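Local coordinates for putative TOXIN related protein (Parabacteroides distasonis ATCC 8503, PDB 3K0Y) that is of unknown function but, as a putative toxin-related protein of the NigD-like family with a signal sequence, probably works outside the cytoplasm, at residues A[15-20]-A[115-120]; A[138-143]-A[148-153]; A[187-192]-A[196-201]. All coordinates share one frame; numbering follows the deposited sequence.

Contact 1. Residues A[15-20]-A[115-120]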
# COMPACT_ATOMS: atom_id res chain seq x y z
N VAL A 15 -10.32 -1.51 -2.07
CA VAL A 15 -8.99 -1.98 -2.33
C VAL A 15 -8.99 -3.48 -1.96
O VAL A 15 -9.54 -3.86 -0.92
CB VAL A 15 -7.91 -1.12 -1.58
CG1 VAL A 15 -6.46 -1.68 -1.77
CG2 VAL A 15 -7.98 0.33 -2.03
N ALA A 16 -8.47 -4.32 -2.87
CA ALA A 16 -8.39 -5.77 -2.69
C ALA A 16 -7.02 -6.28 -3.07
O ALA A 16 -6.36 -5.71 -3.96
CB ALA A 16 -9.40 -6.49 -3.58
N THR A 17 -6.64 -7.40 -2.48
CA THR A 17 -5.50 -8.15 -2.95
C THR A 17 -5.93 -9.22 -3.95
O THR A 17 -6.86 -9.97 -3.72
CB THR A 17 -4.73 -8.79 -1.81
OG1 THR A 17 -4.45 -7.77 -0.83
CG2 THR A 17 -3.39 -9.49 -2.35
N VAL A 18 -5.24 -9.24 -5.09
CA VAL A 18 -5.45 -10.22 -6.12
C VAL A 18 -4.72 -11.50 -5.73
O VAL A 18 -3.51 -11.50 -5.50
CB VAL A 18 -4.90 -9.73 -7.51
CG1 VAL A 18 -5.02 -10.86 -8.56
CG2 VAL A 18 -5.62 -8.48 -8.02
N VAL A 19 -5.43 -12.61 -5.68
CA VAL A 19 -4.73 -13.87 -5.42
C VAL A 19 -4.89 -14.83 -6.59
O VAL A 19 -5.96 -15.38 -6.77
CB VAL A 19 -5.22 -14.55 -4.11
CG1 VAL A 19 -4.37 -15.77 -3.82
CG2 VAL A 19 -5.17 -13.54 -2.93
N PRO A 20 -3.83 -15.01 -7.40
CA PRO A 20 -3.88 -15.97 -8.53
C PRO A 20 -4.18 -17.41 -8.14
O PRO A 20 -4.02 -17.79 -6.99
CB PRO A 20 -2.47 -15.90 -9.11
CG PRO A 20 -1.99 -14.52 -8.74
CD PRO A 20 -2.54 -14.28 -7.38
N ILE A 115 -3.52 0.15 7.41
CA ILE A 115 -3.06 -1.22 7.27
C ILE A 115 -4.21 -2.11 6.86
O ILE A 115 -5.28 -2.04 7.44
CB ILE A 115 -2.41 -1.77 8.57
CG1 ILE A 115 -1.14 -0.96 8.90
CG2 ILE A 115 -1.98 -3.25 8.35
CD1 ILE A 115 -0.52 -1.36 10.26
N GLY A 116 -4.02 -2.90 5.80
CA GLY A 116 -5.05 -3.81 5.33
C GLY A 116 -4.40 -4.96 4.59
O GLY A 116 -3.54 -4.75 3.70
N ASP A 117 -4.77 -6.18 4.99
CA ASP A 117 -4.28 -7.42 4.43
C ASP A 117 -2.72 -7.45 4.36
O ASP A 117 -2.16 -7.90 3.40
CB ASP A 117 -4.90 -7.66 3.03
CG ASP A 117 -4.52 -9.03 2.44
OD1 ASP A 117 -4.63 -10.02 3.18
OD2 ASP A 117 -4.09 -9.13 1.26
N GLY A 118 -2.05 -6.97 5.41
CA GLY A 118 -0.55 -7.00 5.52
C GLY A 118 0.16 -5.94 4.66
O GLY A 118 1.40 -5.93 4.54
N TYR A 119 -0.62 -5.02 4.10
CA TYR A 119 -0.06 -3.91 3.35
C TYR A 119 -0.28 -2.63 4.08
O TYR A 119 -1.28 -2.47 4.78
CB TYR A 119 -0.72 -3.78 1.99
CG TYR A 119 -0.47 -4.96 1.10
CD1 TYR A 119 -1.27 -6.08 1.19
CD2 TYR A 119 0.56 -4.94 0.15
CE1 TYR A 119 -1.07 -7.18 0.38
CE2 TYR A 119 0.79 -6.04 -0.65
CZ TYR A 119 -0.03 -7.14 -0.53
OH TYR A 119 0.17 -8.20 -1.30
N LEU A 120 0.64 -1.70 3.89
CA LEU A 120 0.38 -0.31 4.19
C LEU A 120 -0.19 0.32 2.91
O LEU A 120 0.50 0.38 1.90
CB LEU A 120 1.65 0.40 4.62
CG LEU A 120 1.51 1.88 4.94
CD1 LEU A 120 0.70 2.07 6.27
CD2 LEU A 120 2.82 2.66 4.98
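The polar part of this contact is a single side-chain hydrogen bond, from T17 OG1 to D117 OD2. It is short, with OG1 and OD2 2.5 Å apart. The hydroxyl meets OD2 on its anti side, 19° out of the carboxylate plane. Torsions bring the two ends together: T17 holds OG1 beside its own backbone N (chi1 -51°), and D117 swings CG to the position anti to its N (chi1 -174°). T17 OG1 has a second partner, R53 NE. The other carboxylate oxygen, D117 OD1, forms salt bridges with R29 and K207. The carboxylate is therefore held at both oxygens, and the positive charge nearby would be expected to stabilise its anionic form.

D117 and Y119 belong to a tight hairpin between strands 113-116 and 119-128. A type I' turn runs from G116 to Y119, with D117 and G118 at its corners, both with positive phi. G116 N bonds to Y119 O, and Y119 N to G116 O, each at 3.0 Å. The turn thus presents D117 at its tip to strand 11-22. This contact links the N-terminal OB-like part to the C-terminal beta-sandwich part of this NigD-like protein.

Van der Waals contacts flank the bond. T17 OG1 lies 3.6 Å from Y119 CE1, obliquely to the ring. T17 CG2 is 3.9 Å from Y119 OH and 3.7 Å from D117 OD2. D117 OD2 also sits in plane at the edge of the Y119 ring. The side chain of R53 touches both D117 and Y119.

Contact 2. Residues A[138-143]-A[148-153]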
# COMPACT_ATOMS: atom_id res chain seq x y z
N LEU A 138 8.73 3.15 0.38
CA LEU A 138 8.65 3.05 1.83
C LEU A 138 9.97 2.42 2.28
O LEU A 138 10.32 1.35 1.77
CB LEU A 138 7.50 2.15 2.22
CG LEU A 138 7.15 2.12 3.71
CD1 LEU A 138 6.51 3.43 4.10
CD2 LEU A 138 6.23 0.92 3.99
N ILE A 139 10.68 3.09 3.17
CA ILE A 139 11.98 2.61 3.65
C ILE A 139 12.10 2.60 5.15
O ILE A 139 11.33 3.26 5.87
CB ILE A 139 13.12 3.43 3.12
CG1 ILE A 139 13.14 4.84 3.73
CG2 ILE A 139 13.04 3.47 1.57
CD1 ILE A 139 14.37 5.67 3.28
N GLN A 140 13.04 1.80 5.63
CA GLN A 140 13.34 1.78 7.09
C GLN A 140 14.65 2.49 7.31
O GLN A 140 15.70 1.93 6.98
CB GLN A 140 13.49 0.33 7.58
CG GLN A 140 12.23 -0.47 7.62
CD GLN A 140 12.51 -1.92 7.93
OE1 GLN A 140 13.10 -2.64 7.12
NE2 GLN A 140 12.07 -2.38 9.08
N PRO A 141 14.64 3.71 7.87
CA PRO A 141 15.94 4.32 8.07
C PRO A 141 16.90 3.54 9.02
O PRO A 141 18.05 3.71 8.91
CB PRO A 141 15.59 5.66 8.72
CG PRO A 141 14.27 5.48 9.26
CD PRO A 141 13.58 4.60 8.33
N ASP A 142 16.39 2.75 9.96
CA ASP A 142 17.25 2.00 10.89
C ASP A 142 16.47 0.76 11.29
O ASP A 142 15.77 0.74 12.31
CB ASP A 142 17.55 2.86 12.14
CG ASP A 142 18.58 2.21 13.08
OD1 ASP A 142 18.85 1.00 12.87
OD2 ASP A 142 19.13 2.91 13.98
N ALA A 143 16.57 -0.28 10.48
CA ALA A 143 15.80 -1.51 10.71
C ALA A 143 16.31 -2.30 11.91
O ALA A 143 15.56 -3.02 12.53
CB ALA A 143 15.80 -2.38 9.44
N TYR A 148 10.09 -0.79 13.27
CA TYR A 148 8.70 -0.41 13.02
C TYR A 148 8.52 1.07 12.77
O TYR A 148 7.39 1.56 12.88
CB TYR A 148 7.83 -0.86 14.18
CG TYR A 148 7.90 -2.34 14.37
CD1 TYR A 148 7.41 -3.19 13.39
CD2 TYR A 148 8.51 -2.90 15.50
CE1 TYR A 148 7.47 -4.56 13.54
CE2 TYR A 148 8.56 -4.30 15.67
CZ TYR A 148 8.04 -5.11 14.68
OH TYR A 148 8.07 -6.47 14.77
N THR A 149 9.61 1.76 12.45
CA THR A 149 9.58 3.17 12.09
C THR A 149 9.95 3.19 10.59
O THR A 149 11.05 2.73 10.19
CB THR A 149 10.55 4.09 12.92
OG1 THR A 149 10.19 4.09 14.31
CG2 THR A 149 10.52 5.54 12.39
N LEU A 150 9.04 3.72 9.78
CA LEU A 150 9.19 3.77 8.34
C LEU A 150 9.10 5.18 7.81
O LEU A 150 8.58 6.07 8.50
CB LEU A 150 8.16 2.89 7.68
CG LEU A 150 8.07 1.45 8.17
CD1 LEU A 150 6.69 0.85 7.76
CD2 LEU A 150 9.17 0.61 7.58
N GLU A 151 9.63 5.40 6.60
CA GLU A 151 9.49 6.68 5.93
C GLU A 151 8.87 6.47 4.55
O GLU A 151 9.34 5.65 3.76
CB GLU A 151 10.85 7.35 5.73
CG GLU A 151 11.57 7.69 6.93
CD GLU A 151 12.98 8.31 6.66
OE1 GLU A 151 13.49 8.26 5.52
OE2 GLU A 151 13.54 8.84 7.62
N PHE A 152 7.82 7.22 4.27
CA PHE A 152 7.20 7.24 2.99
C PHE A 152 7.91 8.32 2.21
O PHE A 152 7.93 9.46 2.60
CB PHE A 152 5.71 7.54 3.10
CG PHE A 152 5.03 7.72 1.77
CD1 PHE A 152 4.99 6.67 0.86
CD2 PHE A 152 4.48 8.92 1.41
CE1 PHE A 152 4.38 6.83 -0.37
CE2 PHE A 152 3.86 9.10 0.19
CZ PHE A 152 3.79 8.04 -0.71
N ARG A 153 8.47 7.94 1.08
CA ARG A 153 9.31 8.81 0.30
C ARG A 153 8.73 9.03 -1.11
O ARG A 153 8.12 8.12 -1.71
CB ARG A 153 10.68 8.14 0.22
CG ARG A 153 11.35 8.02 1.56
CD ARG A 153 12.11 9.26 1.72
NE ARG A 153 13.05 9.24 2.81
CZ ARG A 153 14.01 10.14 2.93
NH1 ARG A 153 14.14 11.09 2.03
NH2 ARG A 153 14.81 10.10 3.96
O HOH W 1 13.70 2.21 10.74
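E151 OE1, which meets I139 CD1 from the facing segment at 3.5 Å, takes a salt bridge from R153 through two nitrogens. R153 NE binds OE1 at 2.9 Å and R153 NH2 binds it at 2.7 Å. Both nitrogens come side-on from the same face of the carboxylate, and OE1 lies near the guanidinium plane. I139 CD1 lies against this pair because CG1 stands between the backbone N and the carbonyl carbon (chi1 70°).

The segments lie on the hairpin 135-139/149-155 of the C-terminal beta sandwich, with 135-139 an edge strand of its sheet within the chain. I139 and E151 are an antiparallel hydrogen-bonded pair, with I139 N to E151 O at 2.9 Å and E151 N to I139 O at 2.8 Å. L138 and F152, the next, non-hydrogen-bonded pair, lie on the other face, where L138 CD2 meets L150 CD1 at 3.8 Å. Q140 CG still lies 3.2 Å from L150 CD2; from P141 the chains part. P141 CG rests near E151 OE2, and a water joins D142 N to T149 O.

E151 is buried, and its salt bridge to R153, which also pairs with D98, would be expected to stabilise the carboxylate as an anion beside I139.

Contact 3. Residues A[187-192]-A[196-201]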
# COMPACT_ATOMS: atom_id res chain seq x y z
N VAL A 187 5.12 3.48 13.04
CA VAL A 187 5.26 4.91 12.85
C VAL A 187 5.68 5.09 11.38
O VAL A 187 6.70 4.53 10.93
CB VAL A 187 6.28 5.51 13.85
CG1 VAL A 187 6.59 6.97 13.55
CG2 VAL A 187 5.76 5.36 15.32
N VAL A 188 4.90 5.85 10.63
CA VAL A 188 5.24 6.19 9.28
C VAL A 188 5.39 7.70 9.19
O VAL A 188 4.41 8.44 9.29
CB VAL A 188 4.14 5.73 8.30
CG1 VAL A 188 4.53 6.12 6.88
CG2 VAL A 188 3.88 4.24 8.42
N ASN A 189 6.63 8.13 8.93
CA ASN A 189 6.98 9.50 8.63
C ASN A 189 6.86 9.81 7.14
O ASN A 189 7.09 8.93 6.28
CB ASN A 189 8.42 9.73 9.11
CG ASN A 189 8.54 9.64 10.62
OD1 ASN A 189 7.84 10.34 11.31
ND2 ASN A 189 9.35 8.75 11.12
N TYR A 190 6.43 11.03 6.83
CA TYR A 190 6.35 11.52 5.44
C TYR A 190 6.60 13.01 5.49
O TYR A 190 6.53 13.60 6.56
CB TYR A 190 4.98 11.21 4.82
CG TYR A 190 3.82 11.79 5.56
CD1 TYR A 190 3.35 11.20 6.71
CD2 TYR A 190 3.17 12.93 5.10
CE1 TYR A 190 2.31 11.74 7.41
CE2 TYR A 190 2.13 13.48 5.80
CZ TYR A 190 1.70 12.87 6.95
OH TYR A 190 0.64 13.40 7.66
N TRP A 191 6.88 13.62 4.34
CA TRP A 191 7.21 15.04 4.29
C TRP A 191 6.17 15.82 3.54
O TRP A 191 5.67 15.39 2.49
CB TRP A 191 8.61 15.27 3.73
CG TRP A 191 9.58 14.82 4.74
CD1 TRP A 191 10.01 15.51 5.87
CD2 TRP A 191 10.13 13.51 4.84
NE1 TRP A 191 10.83 14.69 6.64
CE2 TRP A 191 10.92 13.47 6.02
CE3 TRP A 191 10.04 12.35 4.05
CZ2 TRP A 191 11.62 12.32 6.40
CZ3 TRP A 191 10.74 11.23 4.44
CH2 TRP A 191 11.53 11.22 5.58
N THR A 192 5.82 16.96 4.13
CA THR A 192 4.79 17.83 3.63
C THR A 192 5.39 19.21 3.44
O THR A 192 6.56 19.44 3.74
CB THR A 192 3.59 17.91 4.60
OG1 THR A 192 3.94 18.73 5.74
CG2 THR A 192 3.20 16.55 5.07
N LYS A 196 8.16 17.62 8.14
CA LYS A 196 8.00 16.23 8.54
C LYS A 196 6.79 16.00 9.43
O LYS A 196 6.65 16.71 10.42
CB LYS A 196 9.25 15.76 9.29
CG LYS A 196 9.39 14.24 9.42
CD LYS A 196 10.51 13.85 10.41
CE LYS A 196 10.95 12.39 10.30
NZ LYS A 196 12.38 12.19 10.79
N GLN A 197 5.96 15.00 9.09
CA GLN A 197 4.87 14.52 9.95
C GLN A 197 4.95 13.03 10.08
O GLN A 197 5.67 12.38 9.33
CB GLN A 197 3.47 14.80 9.40
CG GLN A 197 3.36 15.84 8.37
CD GLN A 197 2.87 17.13 8.90
OE1 GLN A 197 2.25 17.94 8.18
NE2 GLN A 197 3.14 17.36 10.16
N ALA A 198 4.13 12.49 10.96
CA ALA A 198 4.12 11.09 11.37
C ALA A 198 2.68 10.60 11.48
O ALA A 198 1.77 11.32 11.90
CB ALA A 198 4.79 10.90 12.72
N TYR A 199 2.47 9.34 11.13
CA TYR A 199 1.21 8.73 11.44
C TYR A 199 1.52 7.44 12.15
O TYR A 199 2.48 6.79 11.82
CB TYR A 199 0.36 8.52 10.18
CG TYR A 199 -0.37 9.79 9.75
CD1 TYR A 199 -0.88 10.75 10.69
CD2 TYR A 199 -0.51 10.06 8.39
CE1 TYR A 199 -1.55 11.94 10.21
CE2 TYR A 199 -1.10 11.21 7.94
CZ TYR A 199 -1.64 12.14 8.83
OH TYR A 199 -2.24 13.21 8.20
N LYS A 200 0.72 7.12 13.16
CA LYS A 200 0.95 5.96 14.01
C LYS A 200 -0.16 4.99 13.84
O LYS A 200 -1.31 5.30 14.13
CB LYS A 200 0.98 6.36 15.46
CG LYS A 200 2.16 7.11 15.88
CD LYS A 200 2.35 6.99 17.41
CE LYS A 200 3.68 7.63 17.85
NZ LYS A 200 3.64 8.01 19.28
N LEU A 201 0.17 3.79 13.42
CA LEU A 201 -0.82 2.76 13.23
C LEU A 201 -0.45 1.55 14.08
O LEU A 201 0.69 1.36 14.48
CB LEU A 201 -0.91 2.34 11.74
CG LEU A 201 -0.90 3.40 10.64
CD1 LEU A 201 0.53 3.83 10.33
CD2 LEU A 201 -1.51 2.88 9.30
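V188 and Y199 face each other as a hydrogen-bonded pair in an antiparallel hairpin. V188 N reaches Y199 O at 2.9 Å, nearly along the C=O axis. Y199 N returns to V188 O at 2.8 Å, tilted 35° from the carbonyl plane. Y190 and Q197 repeat the pattern. Y190 N bonds to Q197 O, and Q197 N bonds to Y190 O, each at 2.9 Å. All four N-H groups and carbonyls are thus used between the two strands. The carbonyls of Q197, V188 and Y199 also take CA-H...O contacts from N189, A198 and V187. On the other side of strand 184-192, backbone bonds join V187 to Y148 and L150, N189 to L150 and F152, and W191 to V106.

Two hydroxyls have partners outside the pair. Y199 OH is bonded to I108 O, and T192 OG1 to G195 O. Q197 OE1 lies 3.1 Å from T192 OG1, but that proton has another acceptor within reach, so the bond is not settled.

On one face V187 pairs with K200, N189 with A198 and W191 with K196, all non-hydrogen-bonded pairs. The extended chain of K196 runs beside W191, and CG lies 3.2 Å from W191 NE1. On the other face Y190 CG stands between the backbone N and carbonyl carbon (chi1 59°), which carries the ring across to Q197 and Y199. The Y190 and Y199 rings meet obliquely, with centroids 5.0 Å apart and planes at 34°. The Y190 hydroxyl and Y199 ring are modelled too close, so the fine fit is doubtful. V188 CG2 meets L201 CD1 at 3.9 Å.

Strand 195-203 is an edge of its sheet, and strand 184-192 lies between it and strand 149-155. The V188, Y190, Y199 and L201 face packs against M113, I115, L120 and I108.

From the N terminus, contact 1 closes first. It joins strand 11-22 to the 113-116/119-128 hairpin across 94 intervening residues, and so ties the OB-type part to the sandwich part. Contacts 2 and 3 are local hairpins, joined by residues 140-148 and 193-194. The three contacts follow in series, with none nested or crossed. Contacts 2 and 3 share one sheet, since strands 149-155 and 184-192 are neighbours and L150 N lies 2.7 Å from V187 O. W191 packs against E151 and R153. L120 of contact 1 touches L138, V188 and L201, bringing the hairpin of contact 1 against this sheet.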